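Local coordinates for uncharacterized protein Atu1656/AGR_C_3050 (Agrobacterium tumefaciens, PDB 2OJH) that is of unknown function but belongs to the TolB family and folds as a six-bladed beta-propeller, a scaffold that commonly mediates binding to other molecules, at residues Asp248-Leu253 and Val261-Asp266; Ile85-His90 and Ala100-Val105; Lys54-Asn59 and Leu67-Asp72. All blocks are in the same frame, centred on the assembly; numbering follows the deposited sequence. Where two conformers were deposited one is given.

How the contacts relate
All three contacts hold neighbouring strands or connections of propeller blades. Contact 1 joins the third and fourth (edge) strands of its blade, and contact 3 joins the second and third strands of another. Both have centres about 17 Å from the chain centre and mix buried apolar groups with a solvent-exposed edge. Contact 2, whose centre is about 12 Å from the chain centre, is mostly buried; its 85-90 segment is irregular, and backbone bonds are supplemented by side-chain hydroxyl and water bonds. Contacts 2 and 3 touch: His90 and Asn88 both probably hydrogen-bond to the side-chain amide of Asn59. Contact 1 touches neither and lies across the centre from contact 2.

Contact 1: residues Asp248-Leu253 and Val261-Asp266; sequences DVRVQL and VETLFD
Val251 lies against the Phe265 ring in an antiparallel pairing between the third strand, 247-255, and the edge strand, 262-267, of a propeller blade. The tight side carries Val251, Leu253, Leu264 and Phe265. CB of Val251 sits over one face of the Phe265 ring, 4.0 Å from its centroid, a CH-pi contact offset toward the rim, while Val251 CG2 reaches Phe265 CE2 at 3.5 Å. Phe265 CG stands between its own backbone N and carbonyl carbon (chi1 44°), and the ring lies alongside the valine; Phe286 of strand 285-291 packs on both. Leu264 and Phe265 together oppose Val251 as a classic beta bulge: Val251 N donates to Phe265 O (3.0 Å), whereas Val251 O receives Leu264 N (2.8 Å). The bulge directs Leu264 toward strand 247-255, where its CD1 meets Leu253 CB at 3.8 Å. Leu253 and Glu262 exchange two backbone bonds. Branched aliphatic side chains (valine, leucine) suit this largely apolar face, at whose margin Glu262 is salt-bridged to Arg32.

The other face, with Arg250, Gln252, Thr263 and Asp266, is looser and partly open to solvent. Thr263 OG1 gives its proton to Gln252 OE1 (2.7 Å), in the carbonyl plane and on a lone pair. The oxygen of a buried glutamine is thus satisfied by the hydroxyl of an exposed threonine.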
ATOM      1  N   ASP A 248      -2.549 -12.561 -14.278  1.00 37.19           N
ATOM      2  CA  ASP A 248      -1.131 -12.903 -14.343  1.00 37.49           C
ATOM      3  C   ASP A 248      -0.334 -11.605 -14.359  1.00 37.78           C
ATOM      4  O   ASP A 248      -0.364 -10.870 -15.352  1.00 37.23           O
ATOM      5  CB  ASP A 248      -0.876 -13.746 -15.598  1.00 38.38           C
ATOM      6  CG  ASP A 248      -1.418 -15.148 -15.455  1.00 39.62           C
ATOM      7  OD1 ASP A 248      -1.239 -15.727 -14.366  1.00 42.09           O
ATOM      8  OD2 ASP A 248      -2.025 -15.668 -16.414  1.00 42.39           O
ATOM      9  N   VAL A 249       0.297 -11.290 -13.220  1.00 36.94           N
ATOM     10  CA  VAL A 249       1.122 -10.072 -13.086  1.00 37.33           C
ATOM     11  C   VAL A 249       2.615 -10.398 -12.804  1.00 37.59           C
ATOM     12  O   VAL A 249       2.998 -11.571 -12.765  1.00 37.17           O
ATOM     13  CB  VAL A 249       0.561  -9.062 -12.044  1.00 36.85           C
ATOM     14  CG1 VAL A 249      -0.881  -8.664 -12.396  1.00 35.95           C
ATOM     15  CG2 VAL A 249       0.652  -9.599 -10.594  1.00 36.31           C
ATOM     16  N   ARG A 250       3.434  -9.350 -12.672  1.00 37.29           N
ATOM     17  CA  ARG A 250       4.857  -9.465 -12.362  0.50 37.06           C
ATOM     18  C   ARG A 250       5.124  -8.611 -11.135  1.00 36.72           C
ATOM     19  O   ARG A 250       4.674  -7.477 -11.084  1.00 37.21           O
ATOM     20  CB  ARG A 250       5.704  -8.935 -13.521  0.50 36.79           C
ATOM     21  CG  ARG A 250       5.567  -9.691 -14.840  0.50 37.39           C
ATOM     22  CD  ARG A 250       6.225  -8.924 -15.996  0.50 37.59           C
ATOM     23  NE  ARG A 250       6.532  -9.775 -17.149  0.50 38.91           N
ATOM     24  CZ  ARG A 250       5.684 -10.074 -18.133  0.50 39.31           C
ATOM     25  NH1 ARG A 250       4.438  -9.608 -18.124  0.50 38.54           N
ATOM     26  NH2 ARG A 250       6.083 -10.852 -19.135  0.50 38.42           N
ATOM     27  N   VAL A 251       5.832  -9.154 -10.148  1.00 36.47           N
ATOM     28  CA  VAL A 251       6.298  -8.368  -9.013  1.00 36.52           C
ATOM     29  C   VAL A 251       7.707  -7.914  -9.420  1.00 36.59           C
ATOM     30  O   VAL A 251       8.582  -8.743  -9.711  1.00 35.84           O
ATOM     31  CB  VAL A 251       6.266  -9.169  -7.694  1.00 36.90           C
ATOM     32  CG1 VAL A 251       6.898  -8.385  -6.533  1.00 37.88           C
ATOM     33  CG2 VAL A 251       4.812  -9.556  -7.340  1.00 36.67           C
ATOM     34  N   GLN A 252       7.887  -6.595  -9.476  1.00 35.67           N
ATOM     35  CA  GLN A 252       9.088  -5.993  -9.984  1.00 35.97           C
ATOM     36  C   GLN A 252       9.856  -5.304  -8.888  1.00 35.21           C
ATOM     37  O   GLN A 252       9.288  -4.917  -7.865  1.00 35.11           O
ATOM     38  CB  GLN A 252       8.746  -4.920 -11.021  1.00 36.28           C
ATOM     39  CG  GLN A 252       7.843  -5.357 -12.130  1.00 38.25           C
ATOM     40  CD  GLN A 252       8.580  -6.137 -13.162  1.00 41.10           C
ATOM     41  OE1 GLN A 252       8.612  -7.352 -13.100  1.00 45.44           O
ATOM     42  NE2 GLN A 252       9.216  -5.450 -14.103  1.00 42.31           N
ATOM     43  N   LEU A 253      11.148  -5.112  -9.143  1.00 35.24           N
ATOM     44  CA  LEU A 253      12.011  -4.364  -8.245  1.00 35.86           C
ATOM     45  C   LEU A 253      12.912  -3.480  -9.097  1.00 35.79           C
ATOM     46  O   LEU A 253      13.317  -3.874 -10.213  1.00 35.27           O
ATOM     47  CB  LEU A 253      12.868  -5.318  -7.396  1.00 36.32           C
ATOM     48  CG  LEU A 253      13.572  -4.780  -6.138  1.00 35.41           C
ATOM     49  CD1 LEU A 253      12.589  -4.555  -5.050  1.00 32.58           C
ATOM     50  CD2 LEU A 253      14.681  -5.744  -5.619  1.00 36.10           C
ATOM     51  N   VAL A 261      15.562  -2.264 -13.425  1.00 36.86           N
ATOM     52  CA  VAL A 261      14.255  -2.881 -13.211  1.00 36.73           C
ATOM     53  C   VAL A 261      14.411  -4.384 -13.443  1.00 36.53           C
ATOM     54  O   VAL A 261      15.023  -4.815 -14.428  1.00 35.23           O
ATOM     55  CB  VAL A 261      13.185  -2.316 -14.157  1.00 37.03           C
ATOM     56  CG1 VAL A 261      11.831  -2.934 -13.847  1.00 37.31           C
ATOM     57  CG2 VAL A 261      13.101  -0.803 -14.012  1.00 37.92           C
ATOM     58  N   GLU A 262      13.890  -5.183 -12.523  1.00 35.85           N
ATOM     59  CA  GLU A 262      13.916  -6.627 -12.698  1.00 36.74           C
ATOM     60  C   GLU A 262      12.596  -7.234 -12.258  1.00 36.36           C
ATOM     61  O   GLU A 262      11.887  -6.651 -11.434  1.00 36.49           O
ATOM     62  CB  GLU A 262      15.086  -7.250 -11.928  1.00 36.72           C
ATOM     63  CG  GLU A 262      15.027  -7.057 -10.406  1.00 37.60           C
ATOM     64  CD  GLU A 262      16.311  -7.509  -9.726  1.00 39.22           C
ATOM     65  OE1 GLU A 262      16.700  -8.685  -9.922  1.00 43.88           O
ATOM     66  OE2 GLU A 262      16.942  -6.691  -9.020  1.00 41.30           O
ATOM     67  N   THR A 263      12.277  -8.400 -12.807  1.00 36.15           N
ATOM     68  CA  THR A 263      11.137  -9.193 -12.331  1.00 35.97           C
ATOM     69  C   THR A 263      11.617 -10.118 -11.233  1.00 35.27           C
ATOM     70  O   THR A 263      12.492 -10.957 -11.447  1.00 35.18           O
ATOM     71  CB  THR A 263      10.507 -10.009 -13.481  1.00 36.46           C
ATOM     72  OG1 THR A 263      10.086  -9.097 -14.498  1.00 39.63           O
ATOM     73  CG2 THR A 263       9.290 -10.786 -13.006  1.00 36.29           C
ATOM     74  N   LEU A 264      11.086  -9.943 -10.033  1.00 33.42           N
ATOM     75  CA  LEU A 264      11.415 -10.843  -8.951  1.00 33.06           C
ATOM     76  C   LEU A 264      10.707 -12.182  -9.182  1.00 34.83           C
ATOM     77  O   LEU A 264      11.342 -13.235  -9.130  1.00 35.13           O
ATOM     78  CB  LEU A 264      11.008 -10.223  -7.600  1.00 32.65           C
ATOM     79  CG  LEU A 264      11.806  -8.969  -7.278  1.00 31.47           C
ATOM     80  CD1 LEU A 264      11.356  -8.429  -5.870  1.00 30.40           C
ATOM     81  CD2 LEU A 264      13.320  -9.192  -7.310  1.00 30.23           C
ATOM     82  N   PHE A 265       9.394 -12.161  -9.440  1.00 35.27           N
ATOM     83  CA  PHE A 265       8.673 -13.395  -9.778  1.00 35.58           C
ATOM     84  C   PHE A 265       7.360 -13.052 -10.492  1.00 35.31           C
ATOM     85  O   PHE A 265       6.890 -11.935 -10.378  1.00 33.92           O
ATOM     86  CB  PHE A 265       8.411 -14.235  -8.522  1.00 35.02           C
ATOM     87  CG  PHE A 265       7.934 -13.432  -7.339  1.00 36.12           C
ATOM     88  CD1 PHE A 265       8.856 -12.886  -6.453  1.00 36.75           C
ATOM     89  CD2 PHE A 265       6.573 -13.231  -7.110  1.00 34.42           C
ATOM     90  CE1 PHE A 265       8.424 -12.142  -5.344  1.00 35.41           C
ATOM     91  CE2 PHE A 265       6.129 -12.500  -6.002  1.00 34.96           C
ATOM     92  CZ  PHE A 265       7.066 -11.948  -5.133  1.00 35.75           C
ATOM     93  N   ASP A 266       6.828 -14.009 -11.268  1.00 35.54           N
ATOM     94  CA  ASP A 266       5.448 -13.955 -11.763  1.00 36.43           C
ATOM     95  C   ASP A 266       4.498 -14.292 -10.625  1.00 37.16           C
ATOM     96  O   ASP A 266       4.868 -14.990  -9.676  1.00 37.61           O
ATOM     97  CB  ASP A 266       5.218 -14.964 -12.857  1.00 36.71           C
ATOM     98  CG  ASP A 266       6.039 -14.676 -14.107  1.00 38.33           C
ATOM     99  OD1 ASP A 266       6.488 -13.530 -14.287  1.00 38.71           O
ATOM    100  OD2 ASP A 266       6.229 -15.612 -14.908  1.00 43.89           O
TER

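Contact 2: residues Ile85-His90 and Ala100-Val105; sequences ICNNDH and AISDKV
Ser102 reaches toward the loop at Asn87 and Asp89, where a propeller blade's strand 98-103 is flanked by the irregular segment 85-90. Its OG, anti to its own carbonyl carbon (chi1 -58°), donates to Asp89 O at 2.9 Å and also bonds to Trp133 N of the next blade; a short hydroxyl side chain can reach two backbones at once. Ser102 O in turn receives Asn87 N, 2.9 Å away and nearly straight in line with the carbonyl. Further along, Lys104 N donates to Ile85 O from above the carbonyl plane, and the aliphatic stem of Lys104 packs tightly on Ile85, CG to CG2 3.5 Å. Ile85 CG1 also meets Val105 CG2.

Two Asx turns shape the segments themselves: Asn87 OD1 accepts Asp89 N at 3.0 Å, bending the loop, and Asp103 OD2 does likewise for Val105 N. Outside the segments, Asn48 and Asn59 hold the ring of His90, which leads away from the strand. A water bridges the two backbones: it accepts from Ser102 N at 3.0 Å and donates to Asn87 O at 2.8 Å and to Asp89 O at 3.0 Å.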
ATOM      1  N   ILE A  85     -16.043  -1.843   7.406  1.00 35.32           N
ATOM      2  CA  ILE A  85     -15.956  -1.950   5.966  1.00 34.59           C
ATOM      3  C   ILE A  85     -14.665  -1.250   5.544  1.00 35.84           C
ATOM      4  O   ILE A  85     -14.692  -0.254   4.793  1.00 36.38           O
ATOM      5  CB  ILE A  85     -17.187  -1.377   5.203  1.00 34.53           C
ATOM      6  CG1 ILE A  85     -18.513  -1.904   5.758  1.00 33.84           C
ATOM      7  CG2 ILE A  85     -17.109  -1.777   3.723  1.00 34.49           C
ATOM      8  CD1 ILE A  85     -19.784  -1.115   5.250  1.00 34.53           C
ATOM      9  N   CYS A  86     -13.550  -1.770   6.060  1.00 36.53           N
ATOM     10  CA  CYS A  86     -12.205  -1.330   5.703  1.00 38.43           C
ATOM     11  C   CYS A  86     -11.787  -1.876   4.337  1.00 38.76           C
ATOM     12  O   CYS A  86     -12.110  -3.024   3.971  1.00 40.33           O
ATOM     13  CB  CYS A  86     -11.192  -1.811   6.740  1.00 38.21           C
ATOM     14  SG  CYS A  86     -11.418  -0.998   8.291  1.00 42.83           S
ATOM     15  N   ASN A  87     -11.056  -1.075   3.578  1.00 37.87           N
ATOM     16  CA  ASN A  87     -10.600  -1.548   2.292  1.00 37.24           C
ATOM     17  C   ASN A  87      -9.100  -1.887   2.385  1.00 37.75           C
ATOM     18  O   ASN A  87      -8.562  -1.984   3.497  1.00 35.98           O
ATOM     19  CB  ASN A  87     -10.945  -0.540   1.181  1.00 38.38           C
ATOM     20  CG  ASN A  87     -10.252   0.821   1.366  1.00 39.77           C
ATOM     21  OD1 ASN A  87      -9.110   0.890   1.835  1.00 38.33           O
ATOM     22  ND2 ASN A  87     -10.936   1.913   0.945  1.00 38.59           N
ATOM     23  N   ASN A  88      -8.443  -2.039   1.238  1.00 35.73           N
ATOM     24  CA  ASN A  88      -7.046  -2.531   1.195  1.00 37.65           C
ATOM     25  C   ASN A  88      -5.955  -1.506   1.483  1.00 38.03           C
ATOM     26  O   ASN A  88      -4.777  -1.816   1.321  1.00 37.36           O
ATOM     27  CB  ASN A  88      -6.715  -3.079  -0.181  1.00 36.98           C
ATOM     28  CG  ASN A  88      -7.442  -4.351  -0.494  1.00 40.31           C
ATOM     29  OD1 ASN A  88      -8.391  -4.761   0.217  1.00 39.27           O
ATOM     30  ND2 ASN A  88      -6.999  -5.010  -1.564  1.00 37.88           N
ATOM     31  N   ASP A  89      -6.351  -0.303   1.902  1.00 38.15           N
ATOM     32  CA  ASP A  89      -5.435   0.838   2.013  1.00 37.94           C
ATOM     33  C   ASP A  89      -5.339   1.205   3.471  1.00 37.11           C
ATOM     34  O   ASP A  89      -6.251   1.823   4.020  1.00 37.55           O
ATOM     35  CB  ASP A  89      -5.964   2.018   1.187  1.00 37.34           C
ATOM     36  CG  ASP A  89      -6.205   1.677  -0.267  1.00 40.91           C
ATOM     37  OD1 ASP A  89      -5.384   0.969  -0.915  1.00 43.65           O
ATOM     38  OD2 ASP A  89      -7.216   2.173  -0.815  1.00 43.36           O
ATOM     39  N   HIS A  90      -4.242   0.803   4.109  1.00 36.40           N
ATOM     40  CA  HIS A  90      -4.115   0.906   5.564  1.00 36.46           C
ATOM     41  C   HIS A  90      -2.639   0.835   5.902  1.00 36.27           C
ATOM     42  O   HIS A  90      -1.834   0.454   5.084  1.00 35.57           O
ATOM     43  CB  HIS A  90      -4.895  -0.213   6.293  1.00 37.19           C
ATOM     44  CG  HIS A  90      -4.672  -1.599   5.735  1.00 38.68           C
ATOM     45  ND1 HIS A  90      -3.534  -2.334   6.001  1.00 40.30           N
ATOM     46  CD2 HIS A  90      -5.455  -2.388   4.960  1.00 38.44           C
ATOM     47  CE1 HIS A  90      -3.611  -3.501   5.385  1.00 39.08           C
ATOM     48  NE2 HIS A  90      -4.772  -3.564   4.752  1.00 39.31           N
ATOM     49  N   ALA A 100      -3.654   3.314  10.480  1.00 36.00           N
ATOM     50  CA  ALA A 100      -4.474   4.141   9.633  1.00 35.83           C
ATOM     51  C   ALA A 100      -5.285   3.206   8.747  1.00 36.78           C
ATOM     52  O   ALA A 100      -4.728   2.230   8.171  1.00 34.70           O
ATOM     53  CB  ALA A 100      -3.603   5.058   8.810  1.00 35.54           C
ATOM     54  N   ILE A 101      -6.590   3.477   8.642  1.00 35.65           N
ATOM     55  CA  ILE A 101      -7.496   2.620   7.841  1.00 37.07           C
ATOM     56  C   ILE A 101      -8.319   3.496   6.923  1.00 36.82           C
ATOM     57  O   ILE A 101      -8.427   4.710   7.145  1.00 37.65           O
ATOM     58  CB  ILE A 101      -8.450   1.788   8.739  1.00 36.70           C
ATOM     59  CG1 ILE A 101      -9.291   2.720   9.613  1.00 35.97           C
ATOM     60  CG2 ILE A 101      -7.646   0.815   9.653  1.00 39.74           C
ATOM     61  CD1 ILE A 101     -10.319   1.989  10.565  1.00 36.74           C
ATOM     62  N   SER A 102      -8.905   2.898   5.892  1.00 37.45           N
ATOM     63  CA  SER A 102      -9.759   3.603   4.984  1.00 37.33           C
ATOM     64  C   SER A 102     -11.087   2.828   4.994  1.00 38.67           C
ATOM     65  O   SER A 102     -11.135   1.674   4.567  1.00 39.25           O
ATOM     66  CB  SER A 102      -9.140   3.596   3.585  1.00 37.81           C
ATOM     67  OG  SER A 102      -7.844   4.182   3.607  1.00 36.03           O
ATOM     68  N   ASP A 103     -12.141   3.448   5.507  1.00 39.23           N
ATOM     69  CA  ASP A 103     -13.389   2.743   5.779  1.00 39.04           C
ATOM     70  C   ASP A 103     -14.621   3.481   5.211  1.00 39.01           C
ATOM     71  O   ASP A 103     -14.615   4.711   5.072  1.00 38.13           O
ATOM     72  CB  ASP A 103     -13.532   2.561   7.286  1.00 39.16           C
ATOM     73  CG  ASP A 103     -14.853   1.949   7.662  1.00 41.12           C
ATOM     74  OD1 ASP A 103     -14.954   0.700   7.599  1.00 44.78           O
ATOM     75  OD2 ASP A 103     -15.790   2.706   8.021  1.00 41.76           O
ATOM     76  N   LYS A 104     -15.683   2.733   4.903  1.00 38.81           N
ATOM     77  CA  LYS A 104     -16.860   3.358   4.317  1.00 39.87           C
ATOM     78  C   LYS A 104     -18.174   3.223   5.089  1.00 38.03           C
ATOM     79  O   LYS A 104     -19.230   3.487   4.534  1.00 38.62           O
ATOM     80  CB  LYS A 104     -17.034   2.950   2.848  1.00 39.86           C
ATOM     81  CG  LYS A 104     -17.351   1.518   2.607  1.00 42.31           C
ATOM     82  CD  LYS A 104     -17.192   1.167   1.096  1.00 44.47           C
ATOM     83  CE  LYS A 104     -18.528   1.241   0.358  1.00 52.07           C
ATOM     84  NZ  LYS A 104     -18.442   0.583  -1.000  1.00 54.68           N
ATOM     85  N   VAL A 105     -18.115   2.859   6.365  1.00 36.32           N
ATOM     86  CA  VAL A 105     -19.341   2.790   7.185  1.00 34.31           C
ATOM     87  C   VAL A 105     -20.042   4.145   7.288  1.00 34.95           C
ATOM     88  O   VAL A 105     -21.249   4.250   7.051  1.00 34.66           O
ATOM     89  CB  VAL A 105     -19.064   2.194   8.604  1.00 33.21           C
ATOM     90  CG1 VAL A 105     -20.205   2.482   9.574  1.00 33.62           C
ATOM     91  CG2 VAL A 105     -18.821   0.711   8.503  1.00 31.41           C
TER
HETATM   92  O   HOH W   1      -8.221   0.060   5.395  1.00 28.17           O

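Contact 3: residues Lys54-Asn59 and Leu67-Asp72; sequences KYLLLN and LSLAGD
The hairpin of strands 55-60 and 63-68 is joined here at its open end, where Leu56 pairs with Leu67 and the chain beyond Ser68 leaves the strand. Leu56 and Leu67 form an antiparallel hydrogen-bonded pair: Leu56 N donates to Leu67 O at 2.9 Å, and Leu67 N returns a bond to Leu56 O at 2.8 Å. One step outward, Leu69 N reaches Lys54 O almost straight, with an N-H...O angle of 175°, so the pairing runs on past the end of the regular strand. Tyr55 and Ser68 make the neighbouring non-hydrogen-bonded pair, but the ring of Tyr55 leads away from Ser68 and its hydroxyl bonds to Tyr99.

These are the second and third strands of a four-stranded antiparallel blade of the propeller, and leucines cover one of its faces. Leu56 and Leu69 cross at about a right angle, Leu56 CG lying 4.0 Å from Leu69 CD2. Trp49 of the adjacent strand 45-49 packs on both leucines, while Ile24 of strand 22-28 touches Leu56 and Ile26 touches Leu69. Further along the hairpin, Leu58 CD2 meets Leu67 CD1 at 4.1 Å, again at about a right angle; leucine branches at CG, so its methyls reach across to the facing strand.

The exposed side is polar. Ser68 was modelled in two conformers, and in the one described here its OG donates to Ala70 O, 2.7 Å away, and receives a bond from a water at 3.3 Å. Independently of the serine, the same water donates to Lys54 O, which also receives Leu69 N, at a distance of 2.7 Å, and accepts weakly from Ala70 N.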
ATOM      1  N   LYS A  54       7.346  -8.132  14.118  1.00 38.85           N
ATOM      2  CA  LYS A  54       6.697  -9.306  14.673  1.00 38.73           C
ATOM      3  C   LYS A  54       5.385  -9.781  14.048  1.00 37.76           C
ATOM      4  O   LYS A  54       4.980 -10.930  14.274  1.00 37.86           O
ATOM      5  CB  LYS A  54       6.410  -9.068  16.144  1.00 38.30           C
ATOM      6  CG  LYS A  54       7.648  -8.967  16.996  1.00 41.35           C
ATOM      7  CD  LYS A  54       7.250  -9.044  18.455  1.00 45.42           C
ATOM      8  CE  LYS A  54       8.476  -9.289  19.312  1.00 47.79           C
ATOM      9  NZ  LYS A  54       8.133  -9.655  20.715  1.00 52.41           N
ATOM     10  N   TYR A  55       4.687  -8.906  13.330  1.00 37.04           N
ATOM     11  CA  TYR A  55       3.434  -9.332  12.722  1.00 36.12           C
ATOM     12  C   TYR A  55       3.123  -8.650  11.405  1.00 36.02           C
ATOM     13  O   TYR A  55       3.681  -7.586  11.078  1.00 36.50           O
ATOM     14  CB  TYR A  55       2.265  -9.164  13.682  1.00 35.84           C
ATOM     15  CG  TYR A  55       1.905  -7.728  14.032  1.00 36.18           C
ATOM     16  CD1 TYR A  55       1.025  -6.999  13.222  1.00 36.75           C
ATOM     17  CD2 TYR A  55       2.399  -7.113  15.193  1.00 36.58           C
ATOM     18  CE1 TYR A  55       0.669  -5.694  13.542  1.00 35.34           C
ATOM     19  CE2 TYR A  55       2.039  -5.794  15.514  1.00 35.74           C
ATOM     20  CZ  TYR A  55       1.174  -5.105  14.682  1.00 35.95           C
ATOM     21  OH  TYR A  55       0.788  -3.810  14.960  1.00 36.12           O
ATOM     22  N   LEU A  56       2.226  -9.273  10.643  1.00 35.54           N
ATOM     23  CA  LEU A  56       1.656  -8.641   9.470  1.00 35.45           C
ATOM     24  C   LEU A  56       0.240  -8.167   9.758  1.00 36.21           C
ATOM     25  O   LEU A  56      -0.508  -8.817  10.507  1.00 37.34           O
ATOM     26  CB  LEU A  56       1.636  -9.590   8.253  1.00 35.55           C
ATOM     27  CG  LEU A  56       2.972 -10.235   7.863  1.00 35.06           C
ATOM     28  CD1 LEU A  56       2.733 -11.271   6.777  1.00 36.76           C
ATOM     29  CD2 LEU A  56       4.022  -9.208   7.407  1.00 35.22           C
ATOM     30  N   LEU A  57      -0.114  -7.034   9.152  1.00 36.54           N
ATOM     31  CA  LEU A  57      -1.466  -6.490   9.231  1.00 36.75           C
ATOM     32  C   LEU A  57      -2.158  -6.614   7.865  1.00 36.29           C
ATOM     33  O   LEU A  57      -1.699  -6.045   6.842  1.00 36.00           O
ATOM     34  CB  LEU A  57      -1.444  -5.048   9.749  1.00 36.61           C
ATOM     35  CG  LEU A  57      -2.803  -4.398  10.054  1.00 37.73           C
ATOM     36  CD1 LEU A  57      -3.418  -4.978  11.326  1.00 36.41           C
ATOM     37  CD2 LEU A  57      -2.619  -2.881  10.154  1.00 37.40           C
ATOM     38  N   LEU A  58      -3.229  -7.402   7.839  1.00 36.50           N
ATOM     39  CA  LEU A  58      -3.969  -7.694   6.604  1.00 36.21           C
ATOM     40  C   LEU A  58      -5.438  -7.277   6.738  1.00 35.75           C
ATOM     41  O   LEU A  58      -5.984  -7.228   7.841  1.00 35.92           O
ATOM     42  CB  LEU A  58      -3.982  -9.206   6.325  1.00 36.26           C
ATOM     43  CG  LEU A  58      -2.792 -10.020   5.780  1.00 39.65           C
ATOM     44  CD1 LEU A  58      -2.592  -9.935   4.295  1.00 39.09           C
ATOM     45  CD2 LEU A  58      -1.477  -9.815   6.560  1.00 37.60           C
ATOM     46  N   ASN A  59      -6.103  -7.041   5.612  1.00 35.16           N
ATOM     47  CA  ASN A  59      -7.566  -6.963   5.675  1.00 35.71           C
ATOM     48  C   ASN A  59      -8.244  -8.128   4.973  1.00 35.63           C
ATOM     49  O   ASN A  59      -7.715  -8.712   4.004  1.00 35.35           O
ATOM     50  CB  ASN A  59      -8.105  -5.617   5.150  1.00 35.03           C
ATOM     51  CG  ASN A  59      -7.703  -5.365   3.719  1.00 34.08           C
ATOM     52  OD1 ASN A  59      -6.548  -5.080   3.440  1.00 36.69           O
ATOM     53  ND2 ASN A  59      -8.650  -5.486   2.809  1.00 34.61           N
ATOM     54  N   LEU A  67      -1.432 -11.103  11.878  1.00 38.41           N
ATOM     55  CA  LEU A  67      -0.899 -12.463  11.738  1.00 39.32           C
ATOM     56  C   LEU A  67       0.540 -12.480  12.241  1.00 38.78           C
ATOM     57  O   LEU A  67       1.416 -11.858  11.620  1.00 38.28           O
ATOM     58  CB  LEU A  67      -0.925 -12.908  10.284  1.00 39.19           C
ATOM     59  CG  LEU A  67      -2.257 -13.294   9.638  1.00 41.00           C
ATOM     60  CD1 LEU A  67      -3.246 -12.114   9.475  1.00 40.97           C
ATOM     61  CD2 LEU A  67      -1.915 -13.866   8.277  1.00 41.43           C
ATOM     62  N   SER A  68       0.765 -13.154  13.369  1.00 38.75           N
ATOM     63  CA  SER A  68       2.091 -13.224  13.977  0.50 38.84           C
ATOM     64  C   SER A  68       3.076 -14.009  13.120  1.00 39.20           C
ATOM     65  O   SER A  68       2.745 -15.060  12.592  1.00 39.30           O
ATOM     66  CB  SER A  68       2.017 -13.845  15.367  0.50 38.77           C
ATOM     67  OG  SER A  68       3.289 -13.802  15.971  0.50 37.78           O
ATOM     68  N   LEU A  69       4.286 -13.483  13.007  1.00 40.13           N
ATOM     69  CA  LEU A  69       5.350 -14.116  12.213  1.00 41.24           C
ATOM     70  C   LEU A  69       6.150 -15.180  12.979  1.00 42.21           C
ATOM     71  O   LEU A  69       6.912 -15.932  12.377  1.00 42.45           O
ATOM     72  CB  LEU A  69       6.272 -13.060  11.607  1.00 41.15           C
ATOM     73  CG  LEU A  69       5.592 -12.276  10.472  1.00 40.59           C
ATOM     74  CD1 LEU A  69       6.445 -11.126  10.065  1.00 38.37           C
ATOM     75  CD2 LEU A  69       5.294 -13.172   9.261  1.00 41.02           C
ATOM     76  N   ALA A  70       5.964 -15.241  14.292  1.00 42.87           N
ATOM     77  CA  ALA A  70       6.488 -16.346  15.112  1.00 44.04           C
ATOM     78  C   ALA A  70       5.322 -16.949  15.872  1.00 45.04           C
ATOM     79  O   ALA A  70       4.388 -16.244  16.263  1.00 45.20           O
ATOM     80  CB  ALA A  70       7.530 -15.851  16.072  1.00 44.16           C
ATOM     81  N   GLY A  71       5.360 -18.255  16.079  1.00 45.84           N
ATOM     82  CA  GLY A  71       4.236 -18.932  16.721  1.00 46.71           C
ATOM     83  C   GLY A  71       3.025 -18.915  15.807  1.00 46.85           C
ATOM     84  O   GLY A  71       3.165 -19.011  14.589  1.00 46.91           O
ATOM     85  N   ASP A  72       1.847 -18.765  16.410  1.00 46.90           N
ATOM     86  CA  ASP A  72       0.563 -18.892  15.725  1.00 47.06           C
ATOM     87  C   ASP A  72       0.303 -17.791  14.703  1.00 46.31           C
ATOM     88  O   ASP A  72       0.082 -16.645  15.078  1.00 47.04           O
ATOM     89  CB  ASP A  72      -0.582 -18.931  16.753  1.00 47.34           C
ATOM     90  CG  ASP A  72      -1.928 -19.260  16.122  1.00 48.21           C
ATOM     91  OD1 ASP A  72      -1.995 -19.455  14.884  1.00 48.02           O
ATOM     92  OD2 ASP A  72      -2.921 -19.326  16.874  1.00 48.78           O
TER
HETATM   93  O   HOH W   2       6.407 -12.908  15.485  1.00 45.69           O